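Local coordinates for protein 3-methyladenine DNA glycosylase (Helicobacter pylori, PDB 1PU6) that removes 3-methyladenine from alkylated DNA as a base-excision-repair glycosylase of the helix-hairpin-helix superfamily, at residues A[9-13]-A[14-18]; A[53-57]-A[58-62]; A[116-120]-A[121-125]. All coordinates share one frame; numbering follows the deposited sequence.

Contact 1: residues A[9-13]-A[14-18]; sequences KALKS and LDLLK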
ATOM      1  N   LYS A   9     -15.796  -4.694  12.572  1.00 17.96           N
ATOM      2  CA  LYS A   9     -17.254  -4.499  12.564  1.00 18.27           C
ATOM      3  C   LYS A   9     -17.649  -3.023  12.803  1.00 18.49           C
ATOM      4  O   LYS A   9     -18.561  -2.477  12.122  1.00 18.32           O
ATOM      5  CB  LYS A   9     -17.907  -5.417  13.633  1.00 19.91           C
ATOM      6  CG  LYS A   9     -17.884  -6.889  13.263  1.00 22.33           C
ATOM      7  CD  LYS A   9     -18.698  -7.771  14.225  1.00 25.14           C
ATOM      8  CE  LYS A   9     -17.986  -7.876  15.563  1.00 28.64           C
ATOM      9  NZ  LYS A   9     -18.740  -8.636  16.608  1.00 32.41           N
ATOM     10  N   ALA A  10     -17.010  -2.380  13.784  1.00 18.55           N
ATOM     11  CA  ALA A  10     -17.333  -0.976  14.098  1.00 18.98           C
ATOM     12  C   ALA A  10     -17.060  -0.043  12.926  1.00 18.59           C
ATOM     13  O   ALA A  10     -17.906   0.821  12.574  1.00 20.02           O
ATOM     14  CB  ALA A  10     -16.541  -0.517  15.341  1.00 20.30           C
ATOM     15  N   LEU A  11     -15.924  -0.226  12.280  1.00 16.72           N
ATOM     16  CA  LEU A  11     -15.587   0.648  11.163  1.00 16.42           C
ATOM     17  C   LEU A  11     -16.492   0.357   9.954  1.00 17.13           C
ATOM     18  O   LEU A  11     -16.940   1.304   9.228  1.00 17.49           O
ATOM     19  CB  LEU A  11     -14.111   0.487  10.790  1.00 17.44           C
ATOM     20  CG  LEU A  11     -13.102   1.082  11.807  1.00 17.93           C
ATOM     21  CD1 LEU A  11     -11.671   0.695  11.430  1.00 20.42           C
ATOM     22  CD2 LEU A  11     -13.241   2.630  11.880  1.00 20.70           C
ATOM     23  N   LYS A  12     -16.792  -0.930   9.739  1.00 17.94           N
ATOM     24  CA  LYS A  12     -17.673  -1.326   8.659  1.00 18.62           C
ATOM     25  C   LYS A  12     -19.042  -0.607   8.784  1.00 19.46           C
ATOM     26  O   LYS A  12     -19.654  -0.176   7.771  1.00 20.66           O
ATOM     27  CB  LYS A  12     -17.878  -2.845   8.666  1.00 19.49           C
ATOM     28  CG  LYS A  12     -18.785  -3.384   7.563  1.00 21.73           C
ATOM     29  CD  LYS A  12     -18.108  -3.252   6.224  1.00 24.90           C
ATOM     30  CE  LYS A  12     -18.630  -4.320   5.250  1.00 28.60           C
ATOM     31  NZ  LYS A  12     -19.820  -3.750   4.619  1.00 35.77           N
ATOM     32  N   SER A  13     -19.507  -0.480  10.014  1.00 19.40           N
ATOM     33  CA  SER A  13     -20.830   0.132  10.266  1.00 20.33           C
ATOM     34  C   SER A  13     -20.884   1.625   9.905  1.00 20.51           C
ATOM     35  O   SER A  13     -21.962   2.200   9.788  1.00 21.60           O
ATOM     36  CB  SER A  13     -21.202  -0.086  11.728  1.00 20.65           C
ATOM     37  OG  SER A  13     -20.582   0.902  12.532  1.00 25.45           O
ATOM     38  N   LEU A  14     -19.727   2.263   9.732  1.00 20.46           N
ATOM     39  CA  LEU A  14     -19.708   3.703   9.384  1.00 20.36           C
ATOM     40  C   LEU A  14     -19.770   4.022   7.880  1.00 22.85           C
ATOM     41  O   LEU A  14     -19.919   5.203   7.496  1.00 22.50           O
ATOM     42  CB  LEU A  14     -18.444   4.371   9.961  1.00 21.05           C
ATOM     43  CG  LEU A  14     -18.242   4.258  11.469  1.00 20.81           C
ATOM     44  CD1 LEU A  14     -16.854   4.937  11.831  1.00 24.38           C
ATOM     45  CD2 LEU A  14     -19.458   4.872  12.193  1.00 25.17           C
ATOM     46  N   ASP A  15     -19.646   3.000   7.020  1.00 23.13           N
ATOM     47  CA  ASP A  15     -19.655   3.183   5.550  1.00 24.53           C
ATOM     48  C   ASP A  15     -18.591   4.205   5.043  1.00 23.34           C
ATOM     49  O   ASP A  15     -18.852   5.055   4.174  1.00 24.48           O
ATOM     50  CB  ASP A  15     -21.063   3.532   5.037  1.00 23.94           C
ATOM     51  CG  ASP A  15     -22.031   2.356   5.090  0.50 26.88           C
ATOM     52  OD1 ASP A  15     -21.724   1.281   4.511  0.50 28.69           O
ATOM     53  OD2 ASP A  15     -23.133   2.414   5.682  0.50 33.78           O
ATOM     54  N   LEU A  16     -17.382   4.096   5.588  1.00 22.09           N
ATOM     55  CA  LEU A  16     -16.297   5.066   5.309  1.00 21.62           C
ATOM     56  C   LEU A  16     -15.819   5.011   3.877  1.00 22.01           C
ATOM     57  O   LEU A  16     -15.256   6.004   3.363  1.00 23.25           O
ATOM     58  CB  LEU A  16     -15.050   4.740   6.172  1.00 20.96           C
ATOM     59  CG  LEU A  16     -15.254   5.031   7.673  1.00 22.37           C
ATOM     60  CD1 LEU A  16     -14.344   4.195   8.613  1.00 21.20           C
ATOM     61  CD2 LEU A  16     -15.075   6.521   7.939  1.00 27.59           C
ATOM     62  N   LEU A  17     -16.047   3.871   3.227  1.00 22.25           N
ATOM     63  CA  LEU A  17     -15.534   3.660   1.875  1.00 22.29           C
ATOM     64  C   LEU A  17     -16.610   3.779   0.798  1.00 24.21           C
ATOM     65  O   LEU A  17     -16.419   3.218  -0.297  1.00 23.96           O
ATOM     66  CB  LEU A  17     -14.815   2.286   1.772  1.00 21.08           C
ATOM     67  CG  LEU A  17     -13.682   1.995   2.754  1.00 21.51           C
ATOM     68  CD1 LEU A  17     -12.983   0.631   2.397  1.00 21.33           C
ATOM     69  CD2 LEU A  17     -12.673   3.198   2.946  1.00 22.38           C
ATOM     70  N   LYS A  18     -17.708   4.462   1.112  1.00 25.85           N
ATOM     71  CA  LYS A  18     -18.858   4.669   0.190  1.00 27.50           C
ATOM     72  C   LYS A  18     -18.408   5.135  -1.207  1.00 29.84           C
ATOM     73  O   LYS A  18     -18.871   4.592  -2.217  1.00 30.79           O
ATOM     74  CB  LYS A  18     -19.922   5.652   0.777  1.00 29.01           C
TER
HETATM   75  O   HOH W   1     -16.637   1.468   6.491  1.00 22.21           O
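L14 folds back over the end of helix 4-12, its CB 3.5 Å from L11 O and its CG 3.6 Å from A10 O, so that apolar carbon lies against the last carbonyls of the helix. The backbone makes this possible: L14 N bonds to L11 O at 3.0 Å, and D15 N bonds more loosely to K12 O, closing a type I turn from K12 to D15. D15 then takes a positive phi (55°), which ends the helical path and turns the chain back.

The hydroxyl of S13 is held close to the backbone. With chi1 at 83°, OG sits between N and C of its own residue and donates to A10 O, 2.7 Å away. A short polar side chain suits this place, since it can occupy a carbonyl that the ending helix no longer serves well.

L11 faces the protein interior. Its CD2 meets L16 CD1 at 3.8 Å, the two leucines crossing at a slant, while a water accepts from L16 N and donates to L11 O, bridging the turn beside them.

F209 of helix 207-215 touches L11, L14 and L16 alike, an aromatic neighbour that the branched apolar ends of leucines suit well, and F202 of helix 195-203 also packs on L11. The N-terminal helix and the loop after it thus rest on the C-terminal helices of the chain.

Contact 2: residues A[53-57]-A[58-62]; sequences ENLKN and AFILE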
ATOM      1  N   GLU A  53       0.680  12.003 -11.651  1.00 20.58           N
ATOM      2  CA  GLU A  53       0.215  12.811 -12.767  1.00 23.44           C
ATOM      3  C   GLU A  53       1.385  13.267 -13.636  1.00 22.94           C
ATOM      4  O   GLU A  53       1.294  13.203 -14.861  1.00 23.33           O
ATOM      5  CB  GLU A  53      -0.574  14.020 -12.250  1.00 24.83           C
ATOM      6  CG  GLU A  53      -1.403  14.695 -13.307  1.00 34.59           C
ATOM      7  CD  GLU A  53      -2.014  16.004 -12.802  1.00 45.13           C
ATOM      8  OE1 GLU A  53      -2.621  16.010 -11.687  1.00 49.56           O
ATOM      9  OE2 GLU A  53      -1.872  17.034 -13.509  1.00 49.23           O
ATOM     10  N   ASN A  54       2.496  13.707 -13.020  1.00 21.98           N
ATOM     11  CA  ASN A  54       3.659  14.078 -13.819  1.00 21.56           C
ATOM     12  C   ASN A  54       4.176  12.898 -14.658  1.00 20.97           C
ATOM     13  O   ASN A  54       4.564  13.102 -15.817  1.00 21.56           O
ATOM     14  CB  ASN A  54       4.812  14.601 -12.919  1.00 21.86           C
ATOM     15  CG  ASN A  54       4.533  15.996 -12.329  1.00 21.31           C
ATOM     16  OD1 ASN A  54       3.681  16.772 -12.839  1.00 27.26           O
ATOM     17  ND2 ASN A  54       5.269  16.337 -11.272  1.00 26.39           N
ATOM     18  N   LEU A  55       4.186  11.689 -14.061  1.00 19.01           N
ATOM     19  CA  LEU A  55       4.660  10.477 -14.747  1.00 18.99           C
ATOM     20  C   LEU A  55       3.761  10.138 -15.940  1.00 19.43           C
ATOM     21  O   LEU A  55       4.257   9.740 -17.026  1.00 19.86           O
ATOM     22  CB  LEU A  55       4.751   9.266 -13.796  1.00 16.73           C
ATOM     23  CG  LEU A  55       5.867   9.393 -12.740  1.00 17.63           C
ATOM     24  CD1 LEU A  55       5.734   8.264 -11.736  1.00 21.00           C
ATOM     25  CD2 LEU A  55       7.236   9.324 -13.428  1.00 19.24           C
ATOM     26  N   LYS A  56       2.453  10.315 -15.775  1.00 20.33           N
ATOM     27  CA  LYS A  56       1.513  10.054 -16.891  1.00 22.03           C
ATOM     28  C   LYS A  56       1.583  11.121 -17.961  1.00 23.60           C
ATOM     29  O   LYS A  56       1.531  10.802 -19.150  1.00 24.74           O
ATOM     30  CB  LYS A  56       0.068   9.892 -16.389  1.00 21.81           C
ATOM     31  CG  LYS A  56      -0.066   8.673 -15.502  1.00 24.68           C
ATOM     32  CD  LYS A  56      -1.372   8.662 -14.739  1.00 30.77           C
ATOM     33  CE  LYS A  56      -1.508   7.360 -13.977  1.00 34.25           C
ATOM     34  NZ  LYS A  56      -2.960   6.995 -13.661  1.00 36.71           N
ATOM     35  N   ASN A  57       1.748  12.363 -17.546  1.00 24.11           N
ATOM     36  CA  ASN A  57       1.827  13.478 -18.494  1.00 28.00           C
ATOM     37  C   ASN A  57       3.109  13.476 -19.328  1.00 28.29           C
ATOM     38  O   ASN A  57       3.152  14.079 -20.420  1.00 29.65           O
ATOM     39  CB  ASN A  57       1.729  14.793 -17.728  1.00 28.97           C
ATOM     40  CG  ASN A  57       0.306  15.097 -17.184  1.00 34.35           C
ATOM     41  OD1 ASN A  57       0.146  16.075 -16.428  1.00 39.66           O
ATOM     42  ND2 ASN A  57      -0.715  14.283 -17.549  1.00 38.10           N
ATOM     43  N   ALA A  58       4.162  12.830 -18.811  1.00 27.68           N
ATOM     44  CA  ALA A  58       5.408  12.654 -19.547  1.00 27.16           C
ATOM     45  C   ALA A  58       5.420  11.335 -20.310  1.00 27.17           C
ATOM     46  O   ALA A  58       6.417  11.019 -20.982  1.00 28.07           O
ATOM     47  CB  ALA A  58       6.631  12.728 -18.583  1.00 27.87           C
ATOM     48  N   PHE A  59       4.335  10.543 -20.195  1.00 25.87           N
ATOM     49  CA  PHE A  59       4.243   9.216 -20.857  1.00 25.36           C
ATOM     50  C   PHE A  59       5.304   8.211 -20.429  1.00 25.57           C
ATOM     51  O   PHE A  59       5.668   7.286 -21.162  1.00 26.23           O
ATOM     52  CB  PHE A  59       4.092   9.325 -22.417  1.00 24.26           C
ATOM     53  CG  PHE A  59       2.994  10.269 -22.818  1.00 25.34           C
ATOM     54  CD1 PHE A  59       3.281  11.544 -23.300  1.00 24.69           C
ATOM     55  CD2 PHE A  59       1.657   9.902 -22.632  1.00 25.94           C
ATOM     56  CE1 PHE A  59       2.266  12.431 -23.624  1.00 25.98           C
ATOM     57  CE2 PHE A  59       0.605  10.802 -22.963  1.00 27.07           C
ATOM     58  CZ  PHE A  59       0.914  12.058 -23.451  1.00 27.42           C
ATOM     59  N   ILE A  60       5.757   8.383 -19.197  1.00 23.31           N
ATOM     60  CA  ILE A  60       6.587   7.375 -18.575  1.00 23.22           C
ATOM     61  C   ILE A  60       5.724   6.184 -18.133  1.00 23.49           C
ATOM     62  O   ILE A  60       6.127   4.983 -18.258  1.00 25.47           O
ATOM     63  CB  ILE A  60       7.339   8.000 -17.408  1.00 22.43           C
ATOM     64  CG1 ILE A  60       8.307   9.084 -17.933  1.00 22.68           C
ATOM     65  CG2 ILE A  60       8.097   6.913 -16.638  1.00 22.45           C
ATOM     66  CD1 ILE A  60       8.744  10.130 -16.832  1.00 24.12           C
ATOM     67  N   LEU A  61       4.557   6.502 -17.581  1.00 22.29           N
ATOM     68  CA  LEU A  61       3.577   5.494 -17.140  1.00 23.30           C
ATOM     69  C   LEU A  61       2.404   5.520 -18.129  1.00 25.19           C
ATOM     70  O   LEU A  61       1.762   6.582 -18.271  1.00 26.58           O
ATOM     71  CB  LEU A  61       3.129   5.891 -15.729  1.00 23.96           C
ATOM     72  CG  LEU A  61       2.126   5.140 -14.805  1.00 27.90           C
ATOM     73  CD1 LEU A  61       2.439   3.673 -14.547  1.00 28.76           C
ATOM     74  CD2 LEU A  61       2.062   5.838 -13.431  1.00 29.33           C
ATOM     75  N   GLU A  62       2.154   4.393 -18.824  1.00 24.25           N
ATOM     76  CA  GLU A  62       1.085   4.235 -19.830  1.00 25.60           C
ATOM     77  C   GLU A  62       0.333   2.908 -19.528  1.00 25.44           C
ATOM     78  O   GLU A  62       0.240   2.534 -18.356  1.00 23.97           O
ATOM     79  CB  GLU A  62       1.636   4.288 -21.263  1.00 27.87           C
ATOM     80  CG  GLU A  62       1.908   5.712 -21.727  1.00 32.58           C
ATOM     81  CD  GLU A  62       1.903   5.897 -23.271  1.00 38.62           C
ATOM     82  OE1 GLU A  62       2.898   5.505 -23.905  1.00 40.91           O
ATOM     83  OE2 GLU A  62       0.909   6.428 -23.855  1.00 41.79           O
TER
HETATM   84  O   HOH W   2       0.227   8.318 -19.740  1.00 25.40           O
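L55 and I60 close the end of helix 45-57 in a Schellman motif. I60 N bonds to L55 O at 3.0 Å, and inside that loop F59 N bonds to K56 O, also at 3.0 Å. F59 has the positive phi (61°) that the motif requires.

Apolar contact accompanies the outer bond, between the side chains of the two residues that make it. In L55, CG lies anti to the carbonyl carbon (chi1 -69°), which carries CD2 to within 3.8 Å of I60 CD1; branched aliphatic chains suit both places because they bury together as the backbone reverses. L55 O takes a second bond, from L61 N at 3.3 Å, so one carbonyl accepts two N-H groups.

L61 adopts a different rotamer, CG anti to its own N (chi1 -179°), and runs side by side with the extended chain of K56. Its CD2 lies 3.9 Å from K56 CE, so the lysine gives its methylenes to the leucine while NZ goes on to a salt bridge with E32. The F59 ring turns one face to the backbone, CD2 being 3.6 Å from K56 O.

Around the motif, L80 and C83 of helix 77-83 pack on L55, C83 also touches I60, and helix 65-74 brings I72 against I60 and N68 against L61.

Contact 3: residues A[116-120]-A[121-125]; sequences QEVTR and EWLLD. Unlike the reference sequence in segment 116-120: R120 (reference Lys).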
ATOM      1  N   GLN A 116       3.292 -13.091  -8.251  1.00 17.95           N
ATOM      2  CA  GLN A 116       3.125 -14.440  -7.731  1.00 19.63           C
ATOM      3  C   GLN A 116       4.182 -14.854  -6.722  1.00 20.18           C
ATOM      4  O   GLN A 116       3.834 -15.500  -5.724  1.00 22.99           O
ATOM      5  CB  GLN A 116       3.061 -15.452  -8.874  1.00 21.02           C
ATOM      6  CG  GLN A 116       2.796 -16.894  -8.479  0.50 22.41           C
ATOM      7  CD  GLN A 116       2.816 -17.840  -9.691  0.50 26.61           C
ATOM      8  OE1 GLN A 116       1.982 -17.712 -10.597  0.50 31.43           O
ATOM      9  NE2 GLN A 116       3.779 -18.776  -9.718  0.50 25.20           N
ATOM     10  N   GLU A 117       5.451 -14.488  -6.934  1.00 17.84           N
ATOM     11  CA  GLU A 117       6.560 -15.086  -6.189  1.00 18.83           C
ATOM     12  C   GLU A 117       7.241 -14.204  -5.156  1.00 17.53           C
ATOM     13  O   GLU A 117       8.031 -14.736  -4.328  1.00 18.50           O
ATOM     14  CB  GLU A 117       7.619 -15.610  -7.156  1.00 19.60           C
ATOM     15  CG  GLU A 117       7.113 -16.643  -8.179  1.00 22.30           C
ATOM     16  CD  GLU A 117       6.832 -18.022  -7.583  1.00 28.70           C
ATOM     17  OE1 GLU A 117       6.188 -18.836  -8.289  1.00 33.62           O
ATOM     18  OE2 GLU A 117       7.287 -18.305  -6.422  1.00 31.25           O
ATOM     19  N   VAL A 118       6.991 -12.881  -5.194  1.00 15.50           N
ATOM     20  CA  VAL A 118       7.669 -11.983  -4.265  1.00 15.28           C
ATOM     21  C   VAL A 118       7.364 -12.329  -2.785  1.00 15.86           C
ATOM     22  O   VAL A 118       6.262 -12.791  -2.455  1.00 17.30           O
ATOM     23  CB  VAL A 118       7.349 -10.492  -4.586  1.00 16.22           C
ATOM     24  CG1 VAL A 118       5.932 -10.182  -4.316  1.00 19.04           C
ATOM     25  CG2 VAL A 118       8.335  -9.546  -3.853  1.00 19.47           C
ATOM     26  N   THR A 119       8.376 -12.135  -1.932  1.00 14.91           N
ATOM     27  CA  THR A 119       8.213 -12.246  -0.490  1.00 14.22           C
ATOM     28  C   THR A 119       8.490 -10.903   0.186  1.00 14.46           C
ATOM     29  O   THR A 119       9.203 -10.024  -0.373  1.00 13.61           O
ATOM     30  CB  THR A 119       9.147 -13.264   0.143  1.00 16.20           C
ATOM     31  OG1 THR A 119      10.509 -12.851  -0.062  1.00 16.97           O
ATOM     32  CG2 THR A 119       9.024 -14.603  -0.502  1.00 18.86           C
ATOM     33  N   ARG A 120       7.941 -10.730   1.374  1.00 13.08           N
ATOM     34  CA  ARG A 120       8.209  -9.514   2.131  1.00 13.80           C
ATOM     35  C   ARG A 120       9.735  -9.281   2.328  1.00 13.68           C
ATOM     36  O   ARG A 120      10.212  -8.135   2.202  1.00 13.41           O
ATOM     37  CB  ARG A 120       7.520  -9.615   3.472  1.00 14.33           C
ATOM     38  CG  ARG A 120       7.600  -8.311   4.223  1.00 13.63           C
ATOM     39  CD  ARG A 120       7.419  -8.511   5.668  1.00 16.50           C
ATOM     40  NE  ARG A 120       6.724  -7.394   6.313  1.00 17.17           N
ATOM     41  CZ  ARG A 120       6.839  -7.072   7.592  1.00 20.45           C
ATOM     42  NH1 ARG A 120       7.718  -7.718   8.404  1.00 22.04           N
ATOM     43  NH2 ARG A 120       6.058  -6.076   8.079  1.00 20.06           N
ATOM     44  N   GLU A 121      10.473 -10.346   2.634  1.00 12.22           N
ATOM     45  CA  GLU A 121      11.903 -10.159   2.925  1.00 12.76           C
ATOM     46  C   GLU A 121      12.679  -9.725   1.676  1.00 12.01           C
ATOM     47  O   GLU A 121      13.650  -8.941   1.789  1.00 12.24           O
ATOM     48  CB  GLU A 121      12.461 -11.444   3.543  1.00 13.26           C
ATOM     49  CG  GLU A 121      11.852 -11.709   4.936  1.00 16.36           C
ATOM     50  CD  GLU A 121      10.396 -12.277   4.872  1.00 21.79           C
ATOM     51  OE1 GLU A 121       9.608 -12.001   5.848  1.00 24.77           O
ATOM     52  OE2 GLU A 121       9.971 -12.969   3.857  1.00 20.40           O
ATOM     53  N   TRP A 122      12.265 -10.220   0.500  1.00 11.54           N
ATOM     54  CA  TRP A 122      12.879  -9.745  -0.733  1.00 11.93           C
ATOM     55  C   TRP A 122      12.685  -8.195  -0.873  1.00 12.09           C
ATOM     56  O   TRP A 122      13.625  -7.432  -1.172  1.00 11.66           O
ATOM     57  CB  TRP A 122      12.251 -10.498  -1.924  1.00 11.89           C
ATOM     58  CG  TRP A 122      13.009 -10.184  -3.221  1.00 11.50           C
ATOM     59  CD1 TRP A 122      14.035 -10.939  -3.787  1.00 12.78           C
ATOM     60  CD2 TRP A 122      12.793  -9.064  -4.105  1.00 10.45           C
ATOM     61  NE1 TRP A 122      14.512 -10.301  -4.916  1.00 14.64           N
ATOM     62  CE2 TRP A 122      13.720  -9.196  -5.180  1.00 10.06           C
ATOM     63  CE3 TRP A 122      11.889  -7.982  -4.109  1.00 11.72           C
ATOM     64  CZ2 TRP A 122      13.817  -8.221  -6.231  1.00 11.73           C
ATOM     65  CZ3 TRP A 122      11.955  -7.042  -5.191  1.00 12.49           C
ATOM     66  CH2 TRP A 122      12.940  -7.173  -6.206  1.00 11.58           C
ATOM     67  N   LEU A 123      11.484  -7.721  -0.583  1.00 11.77           N
ATOM     68  CA  LEU A 123      11.199  -6.240  -0.720  1.00 11.33           C
ATOM     69  C   LEU A 123      12.018  -5.421   0.326  1.00 12.69           C
ATOM     70  O   LEU A 123      12.578  -4.347  -0.006  1.00 11.93           O
ATOM     71  CB  LEU A 123       9.713  -5.985  -0.530  1.00 12.43           C
ATOM     72  CG  LEU A 123       8.882  -6.460  -1.738  1.00 10.60           C
ATOM     73  CD1 LEU A 123       7.382  -6.484  -1.331  1.00 13.88           C
ATOM     74  CD2 LEU A 123       9.113  -5.526  -2.996  1.00 14.16           C
ATOM     75  N   LEU A 124      12.124  -5.966   1.548  1.00 12.04           N
ATOM     76  CA  LEU A 124      12.896  -5.269   2.590  1.00 12.63           C
ATOM     77  C   LEU A 124      14.397  -5.212   2.269  1.00 13.02           C
ATOM     78  O   LEU A 124      15.114  -4.319   2.787  1.00 14.69           O
ATOM     79  CB  LEU A 124      12.680  -5.883   3.981  1.00 13.05           C
ATOM     80  CG  LEU A 124      11.226  -5.699   4.440  1.00 15.16           C
ATOM     81  CD1 LEU A 124      11.009  -6.606   5.689  1.00 20.02           C
ATOM     82  CD2 LEU A 124      10.841  -4.219   4.744  1.00 15.63           C
ATOM     83  N   ASP A 125      14.885  -6.137   1.434  1.00 11.96           N
ATOM     84  CA  ASP A 125      16.254  -6.080   0.968  1.00 11.37           C
ATOM     85  C   ASP A 125      16.516  -5.075  -0.163  1.00 12.24           C
ATOM     86  O   ASP A 125      17.665  -4.943  -0.666  1.00 14.95           O
ATOM     87  CB  ASP A 125      16.713  -7.491   0.549  1.00 12.13           C
ATOM     88  CG  ASP A 125      17.036  -8.354   1.791  0.50  7.93           C
ATOM     89  OD1 ASP A 125      17.003  -9.607   1.701  0.50  5.66           O
ATOM     90  OD2 ASP A 125      17.336  -7.802   2.870  0.50  7.04           O
TER
HETATM   91  O   HOH W   3      11.454 -14.764   2.476  1.00 26.70           O
HETATM   92  O   HOH W   4       9.672 -10.015   7.774  1.00 36.96           O
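T119 OG1 accepts the N-H of W122 at 3.2 Å and also meets a water, more weakly. This is an N-cap: T119 stands just before helix 120-124, and its hydroxyl serves an amide of the first turn, where the usual i-4 carbonyl partner is missing. A chi1 of 63° places OG1 between N and C of its own residue. Threonine suits a cap, being short and able to accept. L123 N bonds to T119 O at 3.2 Å and L124 N to R120 O at 3.0 Å.

The water near OG1 donates to E121 OE2, and a second water links E121 OE1 to R120 NH1. An acidic residue in the first turn would suit the helix dipole. R120, a lysine in the reference sequence, passes across L124 at a slant, R120 CD 4.1 Å from L124 CD1, and its guanidinium forms salt bridges with D135 of helix 131-141 and D168 of helix 167-179. Helices 120-124 and 131-141, with the turn between them, are consistent with the helix-hairpin-helix of this superfamily.

V118, which is buried, rests one methyl against two residues of the next helix: CG2 lies 3.8 Å from L123 CG and 3.9 Å from W122 CE3; the indole NE1 donates to D107 OD1.

How the contacts relate
The three contacts lie far apart, their centres 27 to 34 Å from one another, and they share no helix. Contacts 1 and 2 both end a helix with a positive-phi residue, but contact 1 is a surface turn with one buried residue, whereas contact 2 is partly buried and closes with a full Schellman motif. Contact 3, also partly buried, works at the opposite end of a helix, where a side-chain hydroxyl accepts an N-H, whereas the hydroxyl of contact 1 donates to a carbonyl. Contact 1 sets the N-terminal helix and the loop after it against C-terminal helices 195-203 and 207-215; contacts 2 and 3 belong to the HhH-GPD family region.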